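Matching sites in Exo-1,3/1,4-beta-glucanase from Pseudoalteromonas sp., a protein that probably hydrolyses beta-1,3- and beta-1,4-linked glucans from the chain end, as an exo-acting member of glycoside hydrolase family 3 (PDB 3UT0 (chain A, 2.30 Å), residues S257-F262 and F290-W295), and in its relative beta-glucosidase from Saccharopolyspora erythraea (PDB 5M6G (chain B, 1.83 Å), residues S273-Y278 and L306-Y311). One frame, after least-squares fit of the local backbone (RMSD 0.31 Å); residues are numbered along the deposited sequences.

Structure 1 (3UT0); sequences SVMASF and FVVSDW.
Phe262 lays one face of its ring over Asp294: Asp294 CB is 4.0 Å from the ring centroid, 24° off the normal, a CH-pi contact. Ring and carboxylate planes lie 22° apart, and the backbone O of Trp295 meets the ring edge, 3.5 Å from Phe262 CZ. The Asp294 carboxylate, swung away from the backbone N (chi1 -151°), comes beside Met259, whose SD is 3.6 Å from Asp294 CG. Trp295 N donates to Asp294 OD1 (2.5 Å), and a water bridges Asp294 OD2 and Phe262 N. Ala260 CB faces Val291 CG1 at 4.4 Å, under helix 274-284. Ser257 CB sits over the Phe290 ring, 3.8 Å from its centroid; Ser257 OG bonds to Thr213. Strands 257-260 and 290-292 are parallel neighbours in the TIM-barrel-type domain, joined by a beta-alpha-beta crossover; the Phe262-Asp294 pair lies just past their C-terminal ends.

Structure 2 (5M6G); sequences SVMVSY and LVVSDY. With SOR (sorbitol), chain C; GOL (glycerol), chain D.
Asp310 CB lies over one face of the Tyr278 ring, 4.0 Å from the centroid and 22° off the normal, a CH-pi contact. Ring and carboxylate planes lie 3° apart, and the backbone O of Tyr311 meets the ring edge, where Tyr278 OH donates a very short hydrogen bond of 2.5 Å to Tyr311 O. A chi1 of -151° turns the Asp310 carboxylate toward Met275, whose SD is 3.8 Å from Asp310 CG. Tyr311 N (2.6 Å) and sorbitol O3 (2.5 Å) both donate to Asp310 OD1, while a glycerol O1 links Asp310 OD2 and Tyr278 N. Val276 CG2 packs on Val307 CG1 at 3.7 Å. Leu306 CD2 approaches Ser273 OG to 4.2 Å, and that hydroxyl donates to Leu306 O (2.9 Å). Met275, Asp310 and Tyr311 help line the sorbitol pocket, to which Lys231, His232, Asp129 and Arg192 give further hydrogen bonds.

What differs
Both sites keep the parallel strand pairing, exemplified by Val258(A) N to Phe290(A) O and Val274(B) N to Leu306(B) O, each 3.0 Å. Ser257(A), Val258(A), Met259(A), Val292(A), Asp294(A) and their counterparts hold their places.

At Phe262(A)/Tyr278(B) the CZ atoms fall 0.4 Å apart after superposition, and each ring keeps its touch with Asp294(A) or Asp310(B). The added OH of Tyr278(B) makes a hydrogen bond to Tyr311(B) O (2.5 Å) that Phe262(A) has no polar atom to form, so a polar tie probably secures the loop there.

Trp295(A) and Tyr311(B) share a direction from the backbone (chi1 -174° and -172°). CE2 of Trp295(A) and CE1 of Tyr311(B) lie 0.5 Å apart, so the phenol largely follows part of the indole.

For Ala260(A)/Val276(B), CB coincides while CG1 and CG2 of Val276(B) are additional buried bulk; both residues touch the valine opposite, Val291(A) or Val307(B).

Phe290(A)/Leu306(B) differ in backbone too, with CA atoms 0.9 Å and CB atoms 1.5 Å apart. CD1 of Phe290(A) and CD2 of Leu306(B) still fall 1.0 Å apart after superposition. CD2, CE1, CE2 and CZ of Phe290(A) lack counterparts, as does CD1 of Leu306(B), yet contact with Ser257(A) or Ser273(B) remains.

Ser261(A) and Ser277(B) are rotated differently (chi1 60° and 171°), placing their OG atoms 2.5 Å apart. Sorbitol, modelled with chain B alone, touches Met275(B), Asp310(B) and Tyr311(B); glycerol O1 there occupies the place of water 1 beside chain A.

Structure 1 (3UT0)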
loop_
_atom_site.group_PDB
_atom_site.type_symbol
_atom_site.label_atom_id
_atom_site.label_comp_id
_atom_site.label_asym_id
_atom_site.label_seq_id
_atom_site.Cartn_x
_atom_site.Cartn_y
_atom_site.Cartn_z
ATOM N N SER A 257 -12.454 0.431 12.999
ATOM C CA SER A 257 -12.453 0.917 11.642
ATOM C C SER A 257 -11.726 -0.030 10.706
ATOM O O SER A 257 -10.729 -0.646 11.081
ATOM C CB SER A 257 -11.781 2.295 11.617
ATOM O OG SER A 257 -11.729 2.845 10.323
ATOM N N VAL A 258 -12.221 -0.118 9.473
ATOM C CA VAL A 258 -11.548 -0.873 8.420
ATOM C C VAL A 258 -11.330 0.046 7.218
ATOM O O VAL A 258 -12.263 0.728 6.784
ATOM C CB VAL A 258 -12.409 -2.079 8.012
ATOM C CG1 VAL A 258 -11.843 -2.743 6.762
ATOM C CG2 VAL A 258 -12.431 -3.083 9.133
ATOM N N MET A 259 -10.112 0.066 6.673
ATOM C CA MET A 259 -9.853 0.869 5.480
ATOM C C MET A 259 -9.941 0.022 4.193
ATOM O O MET A 259 -9.318 -1.032 4.080
ATOM C CB MET A 259 -8.498 1.587 5.588
ATOM C CG MET A 259 -8.249 2.560 4.449
ATOM S SD MET A 259 -6.663 3.428 4.527
ATOM C CE MET A 259 -6.925 4.517 5.936
ATOM N N ALA A 260 -10.702 0.494 3.221
ATOM C CA ALA A 260 -10.816 -0.205 1.951
ATOM C C ALA A 260 -9.530 -0.099 1.117
ATOM O O ALA A 260 -8.716 0.795 1.341
ATOM C CB ALA A 260 -11.998 0.326 1.177
ATOM N N SER A 261 -9.341 -1.015 0.172
ATOM C CA SER A 261 -8.052 -1.100 -0.539
ATOM C C SER A 261 -8.091 -0.476 -1.939
ATOM O O SER A 261 -9.153 -0.430 -2.578
ATOM C CB SER A 261 -7.594 -2.549 -0.659
ATOM O OG SER A 261 -8.531 -3.336 -1.370
ATOM N N PHE A 262 -6.936 0.001 -2.400
ATOM C CA PHE A 262 -6.812 0.598 -3.732
ATOM C C PHE A 262 -6.938 -0.371 -4.902
ATOM O O PHE A 262 -7.362 0.012 -5.984
ATOM C CB PHE A 262 -5.430 1.249 -3.893
ATOM C CG PHE A 262 -5.294 2.611 -3.278
ATOM C CD1 PHE A 262 -6.078 3.644 -3.732
ATOM C CD2 PHE A 262 -4.343 2.882 -2.309
ATOM C CE1 PHE A 262 -5.949 4.912 -3.221
ATOM C CE2 PHE A 262 -4.207 4.158 -1.810
ATOM C CZ PHE A 262 -5.020 5.169 -2.258
ATOM N N PHE A 290 -16.890 1.093 11.315
ATOM C CA PHE A 290 -17.025 1.918 10.123
ATOM C C PHE A 290 -15.894 1.725 9.105
ATOM O O PHE A 290 -14.747 1.435 9.476
ATOM C CB PHE A 290 -17.196 3.403 10.499
ATOM C CG PHE A 290 -15.949 4.061 11.051
ATOM C CD1 PHE A 290 -15.126 4.809 10.234
ATOM C CD2 PHE A 290 -15.600 3.926 12.378
ATOM C CE1 PHE A 290 -13.989 5.421 10.736
ATOM C CE2 PHE A 290 -14.461 4.533 12.881
ATOM C CZ PHE A 290 -13.648 5.272 12.039
ATOM N N VAL A 291 -16.250 1.819 7.828
ATOM C CA VAL A 291 -15.267 1.741 6.750
ATOM C C VAL A 291 -14.794 3.133 6.342
ATOM O O VAL A 291 -15.590 3.994 5.953
ATOM C CB VAL A 291 -15.877 1.020 5.524
ATOM C CG1 VAL A 291 -14.966 1.098 4.296
ATOM C CG2 VAL A 291 -16.240 -0.425 5.890
ATOM N N VAL A 292 -13.481 3.310 6.320
ATOM C CA VAL A 292 -12.904 4.550 5.826
ATOM C C VAL A 292 -12.219 4.230 4.500
ATOM O O VAL A 292 -11.636 3.158 4.337
ATOM C CB VAL A 292 -11.902 5.182 6.840
ATOM C CG1 VAL A 292 -10.759 4.250 7.139
ATOM C CG2 VAL A 292 -11.367 6.501 6.347
ATOM N N SER A 293 -12.311 5.140 3.540
ATOM C CA SER A 293 -11.622 4.955 2.259
ATOM C C SER A 293 -10.167 5.369 2.370
ATOM O O SER A 293 -9.763 5.938 3.380
ATOM C CB SER A 293 -12.308 5.740 1.147
ATOM O OG SER A 293 -12.309 7.126 1.410
ATOM N N ASP A 294 -9.364 5.005 1.378
ATOM C CA ASP A 294 -7.971 5.450 1.318
ATOM C C ASP A 294 -7.830 6.765 0.558
ATOM O O ASP A 294 -8.817 7.305 0.049
ATOM C CB ASP A 294 -7.095 4.360 0.710
ATOM C CG ASP A 294 -5.674 4.406 1.232
ATOM O OD1 ASP A 294 -5.233 5.504 1.630
ATOM O OD2 ASP A 294 -5.021 3.343 1.295
ATOM N N TRP A 295 -6.611 7.301 0.534
ATOM C CA TRP A 295 -6.346 8.668 0.063
ATOM C C TRP A 295 -6.860 8.910 -1.375
ATOM O O TRP A 295 -6.237 8.478 -2.331
ATOM C CB TRP A 295 -4.841 8.940 0.140
ATOM C CG TRP A 295 -4.440 10.364 -0.178
ATOM C CD1 TRP A 295 -4.404 10.977 -1.398
ATOM C CD2 TRP A 295 -3.948 11.321 0.760
ATOM N NE1 TRP A 295 -3.969 12.275 -1.264
ATOM C CE2 TRP A 295 -3.668 12.503 0.051
ATOM C CE3 TRP A 295 -3.724 11.294 2.141
ATOM C CZ2 TRP A 295 -3.179 13.643 0.674
ATOM C CZ3 TRP A 295 -3.241 12.428 2.755
ATOM C CH2 TRP A 295 -2.975 13.588 2.023
HETATM O O HOH W 1 -5.108 0.428 -0.208
#

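Structure 2 (5M6G)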
loop_
_atom_site.group_PDB
_atom_site.type_symbol
_atom_site.label_atom_id
_atom_site.label_comp_id
_atom_site.label_asym_id
_atom_site.label_seq_id
_atom_site.Cartn_x
_atom_site.Cartn_y
_atom_site.Cartn_z
ATOM N N SER B 273 -12.404 0.377 12.949
ATOM C CA SER B 273 -12.420 0.869 11.579
ATOM C C SER B 273 -11.788 -0.161 10.655
ATOM O O SER B 273 -10.925 -0.932 11.069
ATOM C CB SER B 273 -11.659 2.199 11.460
ATOM O OG SER B 273 -11.782 2.734 10.159
ATOM N N VAL B 274 -12.247 -0.174 9.404
ATOM C CA VAL B 274 -11.619 -0.937 8.328
ATOM C C VAL B 274 -11.393 0.019 7.165
ATOM O O VAL B 274 -12.303 0.768 6.790
ATOM C CB VAL B 274 -12.480 -2.143 7.887
ATOM C CG1 VAL B 274 -11.944 -2.733 6.604
ATOM C CG2 VAL B 274 -12.518 -3.205 8.982
ATOM N N MET B 275 -10.186 0.010 6.604
ATOM C CA MET B 275 -9.863 0.852 5.459
ATOM C C MET B 275 -9.852 0.011 4.187
ATOM O O MET B 275 -9.257 -1.072 4.159
ATOM C CB MET B 275 -8.509 1.548 5.635
ATOM C CG MET B 275 -8.215 2.470 4.473
ATOM S SD MET B 275 -6.595 3.240 4.524
ATOM C CE MET B 275 -6.718 4.138 6.062
ATOM N N VAL B 276 -10.520 0.510 3.129
ATOM C CA VAL B 276 -10.610 -0.235 1.872
ATOM C C VAL B 276 -9.347 -0.019 1.038
ATOM O O VAL B 276 -8.673 1.011 1.142
ATOM C CB VAL B 276 -11.885 0.180 1.106
ATOM C CG1 VAL B 276 -12.056 -0.643 -0.186
ATOM C CG2 VAL B 276 -13.094 0.006 2.006
ATOM N N SER B 277 -9.022 -0.999 0.186
ATOM C CA SER B 277 -7.801 -0.975 -0.606
ATOM C C SER B 277 -7.984 -0.272 -1.949
ATOM O O SER B 277 -9.042 -0.344 -2.578
ATOM C CB SER B 277 -7.300 -2.392 -0.870
ATOM O OG SER B 277 -6.235 -2.359 -1.807
ATOM N N TYR B 278 -6.913 0.401 -2.385
ATOM C CA TYR B 278 -6.823 0.898 -3.756
ATOM C C TYR B 278 -6.914 -0.223 -4.781
ATOM O O TYR B 278 -7.299 0.026 -5.928
ATOM C CB TYR B 278 -5.488 1.595 -3.994
ATOM C CG TYR B 278 -5.241 2.940 -3.384
ATOM C CD1 TYR B 278 -6.201 3.942 -3.399
ATOM C CD2 TYR B 278 -3.992 3.223 -2.830
ATOM C CE1 TYR B 278 -5.923 5.199 -2.842
ATOM C CE2 TYR B 278 -3.706 4.457 -2.280
ATOM C CZ TYR B 278 -4.664 5.439 -2.289
ATOM O OH TYR B 278 -4.341 6.652 -1.743
ATOM N N LEU B 306 -16.612 1.514 11.456
ATOM C CA LEU B 306 -16.508 2.600 10.489
ATOM C C LEU B 306 -15.656 2.140 9.311
ATOM O O LEU B 306 -14.465 1.865 9.486
ATOM C CB LEU B 306 -15.883 3.821 11.170
ATOM C CG LEU B 306 -15.892 5.227 10.572
ATOM C CD1 LEU B 306 -15.405 6.197 11.651
ATOM C CD2 LEU B 306 -15.025 5.319 9.331
ATOM N N VAL B 307 -16.243 2.085 8.116
ATOM C CA VAL B 307 -15.492 1.755 6.906
ATOM C C VAL B 307 -15.004 3.051 6.266
ATOM O O VAL B 307 -15.810 3.902 5.865
ATOM C CB VAL B 307 -16.345 0.943 5.920
ATOM C CG1 VAL B 307 -15.532 0.634 4.666
ATOM C CG2 VAL B 307 -16.839 -0.319 6.588
ATOM N N VAL B 308 -13.686 3.203 6.157
ATOM C CA VAL B 308 -13.092 4.418 5.613
ATOM C C VAL B 308 -12.390 4.090 4.301
ATOM O O VAL B 308 -11.819 3.003 4.141
ATOM C CB VAL B 308 -12.133 5.070 6.633
ATOM C CG1 VAL B 308 -10.958 4.152 6.949
ATOM C CG2 VAL B 308 -11.659 6.442 6.148
ATOM N N SER B 309 -12.449 5.026 3.351
ATOM C CA SER B 309 -11.724 4.872 2.098
ATOM C C SER B 309 -10.227 5.116 2.303
ATOM O O SER B 309 -9.793 5.657 3.326
ATOM C CB SER B 309 -12.257 5.843 1.038
ATOM O OG SER B 309 -11.633 7.120 1.138
ATOM N N ASP B 310 -9.430 4.696 1.314
ATOM C CA ASP B 310 -8.045 5.141 1.250
ATOM C C ASP B 310 -8.002 6.540 0.637
ATOM O O ASP B 310 -9.020 7.105 0.218
ATOM C CB ASP B 310 -7.178 4.145 0.468
ATOM C CG ASP B 310 -5.709 4.145 0.929
ATOM O OD1 ASP B 310 -5.212 5.194 1.420
ATOM O OD2 ASP B 310 -5.049 3.085 0.803
ATOM N N TYR B 311 -6.797 7.093 0.574
ATOM C CA TYR B 311 -6.567 8.515 0.334
ATOM C C TYR B 311 -6.824 8.848 -1.130
ATOM O O TYR B 311 -6.132 8.332 -2.013
ATOM C CB TYR B 311 -5.129 8.829 0.735
ATOM C CG TYR B 311 -4.687 10.270 0.754
ATOM C CD1 TYR B 311 -4.066 10.846 -0.351
ATOM C CD2 TYR B 311 -4.807 11.040 1.916
ATOM C CE1 TYR B 311 -3.607 12.167 -0.309
ATOM C CE2 TYR B 311 -4.358 12.354 1.962
ATOM C CZ TYR B 311 -3.762 12.911 0.853
ATOM O OH TYR B 311 -3.318 14.216 0.914
HETATM C C1 SOR C . -2.623 3.731 3.775
HETATM C C2 SOR C . -2.397 5.041 4.508
HETATM C C3 SOR C . -2.535 6.192 3.515
HETATM C C4 SOR C . -1.976 7.488 4.095
HETATM C C5 SOR C . -1.571 8.500 3.019
HETATM C C6 SOR C . -0.712 9.575 3.678
HETATM O O1 SOR C . -2.002 2.668 4.457
HETATM O O2 SOR C . -3.347 5.177 5.550
HETATM O O3 SOR C . -3.896 6.353 3.213
HETATM O O4 SOR C . -2.929 8.074 4.960
HETATM O O5 SOR C . -0.862 7.888 1.949
HETATM O O6 SOR C . 0.012 10.296 2.703
HETATM C C1 GOL D . -3.792 0.243 -0.361
HETATM O O1 GOL D . -5.030 0.818 -0.617
HETATM C C2 GOL D . -3.189 -0.050 -1.717
HETATM O O2 GOL D . -3.402 -1.401 -2.091
HETATM C C3 GOL D . -1.725 0.227 -1.490
HETATM O O3 GOL D . -1.326 -0.669 -0.491
#